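PDB 3NDN: O-succinylhomoserine sulfhydrylase from Mycobacterium tuberculosis, which probably catalyses the pyridoxal 5'-phosphate-dependent formation of L-homocysteine from O-succinyl-L-homoserine and hydrogen sulfide in methionine biosynthesis. Local coordinates for residues G213-G225 / L236-D248. Sequence-based numbering, arbitrary orientation.
Sequences GFPLGVDVVVYSG and LGGAILGDREYID
Val-221 and Tyr-223 pair with Leu-241 and Ala-239 as antiparallel neighbours in the buried seven-stranded mixed sheet, the axes of strands 220-224 and 238-242 running 4.7 Å apart at 171°. Both are hydrogen-bonded pairs with reciprocal N-H···O bonds; the one from Leu-241 N to Val-221 O measures 2.9 Å and is nearly straight (166° at the hydrogen). Beyond them, Gly-225 N reaches Gly-237 O at 2.8 Å from above the carbonyl plane, 55° out of it, a bent bond consistent with the strand pairing ending here. At the other end two waters bridge the flanking loop residues: both donate to Asp-219 O, one accepting from Asp-243 N and the other donating to Asp-243 OD1.

On one face, Leu-241 CD1 meets the edge of the Tyr-223 ring at CD2 (3.7 Å), while the edge of Phe-214 points CZ at Leu-241 O (3.6 Å). Helix 81-94 packs on this face, and Tyr-223 OH is hydrogen-bonded to its Glu-94 and to Asn-203. On the other, Val-220 CG2 lies 3.6 Å from Tyr-246 CE2, the side chains crossing at about a right angle. Val-222 and Ile-240 face helix 105-114. Ser-224 OG bonds the cofactor phosphate of the modified lysine at 227, in the loop linking the strands. That loop, and antiparallel 238-242 set between 98-102 and 220-224, are characteristic of the fold-type I PLP-enzyme large domain.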
ATOM      1  N   GLY A 213       2.994 -32.018   9.922  1.00 39.94           N
ATOM      2  CA  GLY A 213       1.892 -32.919  10.269  1.00 40.44           C
ATOM      3  C   GLY A 213       1.394 -33.885   9.205  1.00 40.73           C
ATOM      4  O   GLY A 213       0.933 -34.981   9.536  1.00 41.49           O
ATOM      5  N   PHE A 214       1.455 -33.493   7.935  1.00 40.87           N
ATOM      6  CA  PHE A 214       0.899 -34.340   6.870  1.00 41.48           C
ATOM      7  C   PHE A 214       1.547 -35.751   6.754  1.00 42.54           C
ATOM      8  O   PHE A 214       0.815 -36.742   6.679  1.00 42.98           O
ATOM      9  CB  PHE A 214       0.805 -33.592   5.529  1.00 41.37           C
ATOM     10  CG  PHE A 214      -0.312 -32.553   5.485  1.00 40.17           C
ATOM     11  CD1 PHE A 214      -1.650 -32.948   5.417  1.00 40.71           C
ATOM     12  CD2 PHE A 214      -0.024 -31.189   5.525  1.00 38.37           C
ATOM     13  CE1 PHE A 214      -2.697 -31.985   5.382  1.00 39.46           C
ATOM     14  CE2 PHE A 214      -1.060 -30.226   5.492  1.00 36.78           C
ATOM     15  CZ  PHE A 214      -2.393 -30.633   5.423  1.00 36.97           C
ATOM     16  N   PRO A 215       2.898 -35.855   6.780  1.00 42.94           N
ATOM     17  CA  PRO A 215       3.525 -37.207   6.795  1.00 43.90           C
ATOM     18  C   PRO A 215       3.126 -38.112   7.974  1.00 44.69           C
ATOM     19  O   PRO A 215       3.316 -39.336   7.908  1.00 45.63           O
ATOM     20  CB  PRO A 215       5.026 -36.903   6.856  1.00 43.90           C
ATOM     21  CG  PRO A 215       5.165 -35.551   6.205  1.00 42.76           C
ATOM     22  CD  PRO A 215       3.914 -34.790   6.616  1.00 42.26           C
ATOM     23  N   LEU A 216       2.580 -37.519   9.039  1.00 44.58           N
ATOM     24  CA  LEU A 216       2.182 -38.267  10.227  1.00 44.63           C
ATOM     25  C   LEU A 216       0.690 -38.622  10.197  1.00 44.44           C
ATOM     26  O   LEU A 216       0.169 -39.233  11.136  1.00 45.18           O
ATOM     27  CB  LEU A 216       2.564 -37.504  11.504  1.00 44.74           C
ATOM     28  CG  LEU A 216       4.066 -37.325  11.770  1.00 45.51           C
ATOM     29  CD1 LEU A 216       4.329 -36.237  12.806  1.00 47.13           C
ATOM     30  CD2 LEU A 216       4.725 -38.637  12.185  1.00 47.05           C
ATOM     31  N   GLY A 217       0.023 -38.246   9.103  1.00 43.23           N
ATOM     32  CA  GLY A 217      -1.374 -38.604   8.870  1.00 42.02           C
ATOM     33  C   GLY A 217      -2.418 -37.607   9.349  1.00 40.35           C
ATOM     34  O   GLY A 217      -3.601 -37.949   9.454  1.00 41.08           O
ATOM     35  N   VAL A 218      -1.994 -36.381   9.654  1.00 38.25           N
ATOM     36  CA  VAL A 218      -2.939 -35.324  10.025  1.00 36.29           C
ATOM     37  C   VAL A 218      -3.764 -34.985   8.765  1.00 35.36           C
ATOM     38  O   VAL A 218      -3.230 -35.005   7.654  1.00 34.62           O
ATOM     39  CB  VAL A 218      -2.195 -34.091  10.607  1.00 35.69           C
ATOM     40  CG1 VAL A 218      -3.090 -32.906  10.733  1.00 36.34           C
ATOM     41  CG2 VAL A 218      -1.592 -34.425  11.975  1.00 35.80           C
ATOM     42  N   ASP A 219      -5.055 -34.698   8.938  1.00 34.03           N
ATOM     43  CA  ASP A 219      -5.952 -34.430   7.805  1.00 33.37           C
ATOM     44  C   ASP A 219      -5.981 -32.957   7.372  1.00 32.49           C
ATOM     45  O   ASP A 219      -6.136 -32.661   6.186  1.00 32.48           O
ATOM     46  CB  ASP A 219      -7.374 -34.899   8.130  1.00 33.88           C
ATOM     47  CG  ASP A 219      -7.425 -36.389   8.472  1.00 35.43           C
ATOM     48  OD1 ASP A 219      -7.498 -37.209   7.531  1.00 35.46           O
ATOM     49  OD2 ASP A 219      -7.356 -36.724   9.679  1.00 34.30           O
ATOM     50  N   VAL A 220      -5.855 -32.059   8.347  1.00 31.80           N
ATOM     51  CA  VAL A 220      -6.016 -30.598   8.176  1.00 31.03           C
ATOM     52  C   VAL A 220      -4.991 -29.858   9.032  1.00 30.88           C
ATOM     53  O   VAL A 220      -4.773 -30.221  10.200  1.00 30.51           O
ATOM     54  CB  VAL A 220      -7.453 -30.124   8.618  1.00 31.16           C
ATOM     55  CG1 VAL A 220      -7.631 -28.607   8.411  1.00 30.42           C
ATOM     56  CG2 VAL A 220      -8.552 -30.887   7.860  1.00 30.89           C
ATOM     57  N   VAL A 221      -4.354 -28.823   8.464  1.00 30.37           N
ATOM     58  CA  VAL A 221      -3.452 -27.971   9.239  1.00 29.83           C
ATOM     59  C   VAL A 221      -3.923 -26.512   9.092  1.00 30.03           C
ATOM     60  O   VAL A 221      -4.311 -26.086   7.985  1.00 29.57           O
ATOM     61  CB  VAL A 221      -1.950 -28.134   8.802  1.00 30.03           C
ATOM     62  CG1 VAL A 221      -1.059 -27.166   9.546  1.00 28.13           C
ATOM     63  CG2 VAL A 221      -1.475 -29.573   9.046  1.00 29.62           C
ATOM     64  N   VAL A 222      -3.933 -25.774  10.206  1.00 29.23           N
ATOM     65  CA  VAL A 222      -4.294 -24.337  10.176  1.00 29.34           C
ATOM     66  C   VAL A 222      -3.145 -23.439  10.653  1.00 29.32           C
ATOM     67  O   VAL A 222      -2.392 -23.805  11.581  1.00 29.62           O
ATOM     68  CB  VAL A 222      -5.602 -23.992  10.994  1.00 29.32           C
ATOM     69  CG1 VAL A 222      -6.825 -24.649  10.391  1.00 30.29           C
ATOM     70  CG2 VAL A 222      -5.448 -24.364  12.463  1.00 28.90           C
ATOM     71  N   TYR A 223      -3.026 -22.270  10.014  1.00 29.13           N
ATOM     72  CA  TYR A 223      -1.981 -21.279  10.310  1.00 29.94           C
ATOM     73  C   TYR A 223      -2.560 -19.886  10.510  1.00 29.41           C
ATOM     74  O   TYR A 223      -3.480 -19.496   9.802  1.00 29.55           O
ATOM     75  CB  TYR A 223      -0.947 -21.193   9.173  1.00 29.34           C
ATOM     76  CG  TYR A 223       0.000 -22.358   9.141  1.00 32.09           C
ATOM     77  CD1 TYR A 223       0.900 -22.568  10.192  1.00 33.11           C
ATOM     78  CD2 TYR A 223       0.003 -23.252   8.079  1.00 32.33           C
ATOM     79  CE1 TYR A 223       1.777 -23.637  10.183  1.00 35.50           C
ATOM     80  CE2 TYR A 223       0.876 -24.345   8.060  1.00 34.02           C
ATOM     81  CZ  TYR A 223       1.756 -24.527   9.130  1.00 35.51           C
ATOM     82  OH  TYR A 223       2.640 -25.584   9.162  1.00 39.11           O
ATOM     83  N   SER A 224      -2.014 -19.155  11.482  1.00 29.33           N
ATOM     84  CA  SER A 224      -2.078 -17.684  11.509  1.00 29.35           C
ATOM     85  C   SER A 224      -0.892 -17.132  10.682  1.00 29.69           C
ATOM     86  O   SER A 224       0.250 -17.458  10.973  1.00 31.18           O
ATOM     87  CB  SER A 224      -1.981 -17.176  12.961  1.00 29.93           C
ATOM     88  OG  SER A 224      -1.772 -15.764  13.036  1.00 29.52           O
ATOM     89  N   GLY A 225      -1.159 -16.332   9.651  1.00 28.43           N
ATOM     90  CA  GLY A 225      -0.091 -15.590   8.941  1.00 27.96           C
ATOM     91  C   GLY A 225       0.468 -14.386   9.701  1.00 27.31           C
ATOM     92  O   GLY A 225       1.522 -13.832   9.339  1.00 26.49           O
ATOM     93  N   LEU A 236      -2.652  -8.920   9.565  1.00 28.13           N
ATOM     94  CA  LEU A 236      -3.280 -10.210   9.905  1.00 27.85           C
ATOM     95  C   LEU A 236      -3.624 -11.063   8.677  1.00 27.98           C
ATOM     96  O   LEU A 236      -3.905 -10.539   7.577  1.00 28.37           O
ATOM     97  CB  LEU A 236      -4.541  -9.998  10.762  1.00 28.58           C
ATOM     98  CG  LEU A 236      -4.347  -9.487  12.195  1.00 30.66           C
ATOM     99  CD1 LEU A 236      -4.541  -7.998  12.221  1.00 34.40           C
ATOM    100  CD2 LEU A 236      -5.360 -10.141  13.114  1.00 34.38           C
ATOM    101  N   GLY A 237      -3.654 -12.379   8.882  1.00 27.73           N
ATOM    102  CA  GLY A 237      -4.106 -13.315   7.861  1.00 26.73           C
ATOM    103  C   GLY A 237      -4.051 -14.731   8.407  1.00 26.24           C
ATOM    104  O   GLY A 237      -3.544 -14.963   9.516  1.00 26.30           O
ATOM    105  N   GLY A 238      -4.559 -15.677   7.636  1.00 26.08           N
ATOM    106  CA  GLY A 238      -4.449 -17.110   8.001  1.00 26.73           C
ATOM    107  C   GLY A 238      -4.670 -18.023   6.819  1.00 27.71           C
ATOM    108  O   GLY A 238      -4.856 -17.549   5.693  1.00 27.21           O
ATOM    109  N   ALA A 239      -4.664 -19.337   7.065  1.00 28.03           N
ATOM    110  CA  ALA A 239      -4.912 -20.296   5.998  1.00 27.63           C
ATOM    111  C   ALA A 239      -5.388 -21.647   6.519  1.00 27.58           C
ATOM    112  O   ALA A 239      -5.036 -22.054   7.633  1.00 27.76           O
ATOM    113  CB  ALA A 239      -3.646 -20.494   5.134  1.00 27.58           C
ATOM    114  N   ILE A 240      -6.153 -22.339   5.675  1.00 27.72           N
ATOM    115  CA  ILE A 240      -6.580 -23.732   5.927  1.00 28.26           C
ATOM    116  C   ILE A 240      -5.987 -24.662   4.855  1.00 28.78           C
ATOM    117  O   ILE A 240      -6.212 -24.455   3.659  1.00 28.99           O
ATOM    118  CB  ILE A 240      -8.117 -23.861   5.914  1.00 28.31           C
ATOM    119  CG1 ILE A 240      -8.765 -22.839   6.869  1.00 28.08           C
ATOM    120  CG2 ILE A 240      -8.553 -25.309   6.269  1.00 28.24           C
ATOM    121  CD1 ILE A 240     -10.240 -22.526   6.563  1.00 27.79           C
ATOM    122  N   LEU A 241      -5.264 -25.704   5.280  1.00 29.64           N
ATOM    123  CA  LEU A 241      -4.731 -26.706   4.329  1.00 30.40           C
ATOM    124  C   LEU A 241      -5.289 -28.134   4.582  1.00 30.79           C
ATOM    125  O   LEU A 241      -5.365 -28.568   5.736  1.00 30.45           O
ATOM    126  CB  LEU A 241      -3.194 -26.703   4.321  1.00 30.38           C
ATOM    127  CG  LEU A 241      -2.477 -25.360   4.033  1.00 32.93           C
ATOM    128  CD1 LEU A 241      -2.115 -24.652   5.344  1.00 35.92           C
ATOM    129  CD2 LEU A 241      -1.218 -25.586   3.201  1.00 33.63           C
ATOM    130  N   GLY A 242      -5.677 -28.831   3.504  1.00 31.03           N
ATOM    131  CA  GLY A 242      -6.274 -30.197   3.576  1.00 31.93           C
ATOM    132  C   GLY A 242      -6.562 -30.844   2.208  1.00 32.79           C
ATOM    133  O   GLY A 242      -6.004 -30.424   1.189  1.00 32.16           O
ATOM    134  N   ASP A 243      -7.397 -31.889   2.195  1.00 33.49           N
ATOM    135  CA  ASP A 243      -7.717 -32.641   0.962  1.00 34.55           C
ATOM    136  C   ASP A 243      -8.537 -31.777  -0.006  1.00 34.30           C
ATOM    137  O   ASP A 243      -9.297 -30.912   0.432  1.00 33.52           O
ATOM    138  CB  ASP A 243      -8.522 -33.912   1.287  1.00 35.65           C
ATOM    139  CG  ASP A 243      -7.721 -34.957   2.062  1.00 39.14           C
ATOM    140  OD1 ASP A 243      -6.495 -35.071   1.881  1.00 40.80           O
ATOM    141  OD2 ASP A 243      -8.343 -35.706   2.850  1.00 46.02           O
ATOM    142  N   ARG A 244      -8.390 -32.026  -1.306  1.00 34.83           N
ATOM    143  CA  ARG A 244      -9.144 -31.288  -2.341  1.00 35.78           C
ATOM    144  C   ARG A 244     -10.668 -31.256  -2.116  1.00 35.88           C
ATOM    145  O   ARG A 244     -11.283 -30.193  -2.244  1.00 35.47           O
ATOM    146  CB  ARG A 244      -8.818 -31.789  -3.758  1.00 36.38           C
ATOM    147  CG  ARG A 244      -9.478 -30.941  -4.887  1.00 39.86           C
ATOM    148  CD  ARG A 244      -9.573 -31.675  -6.239  1.00 45.16           C
ATOM    149  NE  ARG A 244      -9.789 -33.119  -6.083  1.00 48.94           N
ATOM    150  CZ  ARG A 244     -10.970 -33.711  -5.884  1.00 50.18           C
ATOM    151  NH1 ARG A 244     -12.098 -33.003  -5.818  1.00 49.98           N
ATOM    152  NH2 ARG A 244     -11.019 -35.029  -5.740  1.00 50.35           N
ATOM    153  N   GLU A 245     -11.279 -32.399  -1.795  1.00 36.41           N
ATOM    154  CA  GLU A 245     -12.745 -32.436  -1.657  1.00 37.01           C
ATOM    155  C   GLU A 245     -13.250 -31.619  -0.470  1.00 35.78           C
ATOM    156  O   GLU A 245     -14.359 -31.080  -0.508  1.00 35.93           O
ATOM    157  CB  GLU A 245     -13.306 -33.880  -1.636  1.00 38.25           C
ATOM    158  CG  GLU A 245     -12.603 -34.865  -0.694  1.00 43.67           C
ATOM    159  CD  GLU A 245     -12.998 -34.716   0.780  1.00 49.81           C
ATOM    160  OE1 GLU A 245     -12.148 -35.022   1.654  1.00 51.55           O
ATOM    161  OE2 GLU A 245     -14.157 -34.307   1.069  1.00 53.20           O
ATOM    162  N   TYR A 246     -12.427 -31.539   0.582  1.00 34.39           N
ATOM    163  CA  TYR A 246     -12.739 -30.773   1.789  1.00 33.65           C
ATOM    164  C   TYR A 246     -12.593 -29.257   1.550  1.00 32.72           C
ATOM    165  O   TYR A 246     -13.471 -28.469   1.930  1.00 32.77           O
ATOM    166  CB  TYR A 246     -11.821 -31.253   2.935  1.00 32.96           C
ATOM    167  CG  TYR A 246     -11.793 -30.405   4.208  1.00 33.06           C
ATOM    168  CD1 TYR A 246     -12.871 -30.398   5.101  1.00 33.03           C
ATOM    169  CD2 TYR A 246     -10.663 -29.640   4.537  1.00 32.84           C
ATOM    170  CE1 TYR A 246     -12.826 -29.636   6.283  1.00 32.40           C
ATOM    171  CE2 TYR A 246     -10.611 -28.882   5.715  1.00 30.75           C
ATOM    172  CZ  TYR A 246     -11.695 -28.878   6.573  1.00 32.85           C
ATOM    173  OH  TYR A 246     -11.639 -28.129   7.734  1.00 33.08           O
ATOM    174  N   ILE A 247     -11.497 -28.861   0.908  1.00 32.07           N
ATOM    175  CA  ILE A 247     -11.207 -27.435   0.660  1.00 31.80           C
ATOM    176  C   ILE A 247     -12.195 -26.852  -0.366  1.00 32.81           C
ATOM    177  O   ILE A 247     -12.743 -25.754  -0.162  1.00 33.04           O
ATOM    178  CB  ILE A 247      -9.711 -27.221   0.202  1.00 30.98           C
ATOM    179  CG1 ILE A 247      -8.724 -27.746   1.263  1.00 30.92           C
ATOM    180  CG2 ILE A 247      -9.407 -25.744  -0.125  1.00 30.94           C
ATOM    181  CD1 ILE A 247      -8.671 -26.932   2.587  1.00 31.05           C
ATOM    182  N   ASP A 248     -12.448 -27.607  -1.437  1.00 33.74           N
ATOM    183  CA  ASP A 248     -13.372 -27.192  -2.510  1.00 35.24           C
ATOM    184  C   ASP A 248     -14.859 -27.417  -2.172  1.00 35.90           C
ATOM    185  O   ASP A 248     -15.734 -26.925  -2.892  1.00 36.69           O
ATOM    186  CB  ASP A 248     -13.071 -27.934  -3.828  1.00 35.94           C
ATOM    187  CG  ASP A 248     -11.725 -27.540  -4.466  1.00 38.85           C
ATOM    188  OD1 ASP A 248     -11.048 -26.589  -4.002  1.00 40.31           O
ATOM    189  OD2 ASP A 248     -11.347 -28.203  -5.459  1.00 41.16           O
TER
HETATM  190  O   HOH W   1      -8.560 -32.965   4.742  1.00 27.65           O
HETATM  191  O   HOH W   2      -5.078 -34.389   4.101  1.00 36.11           O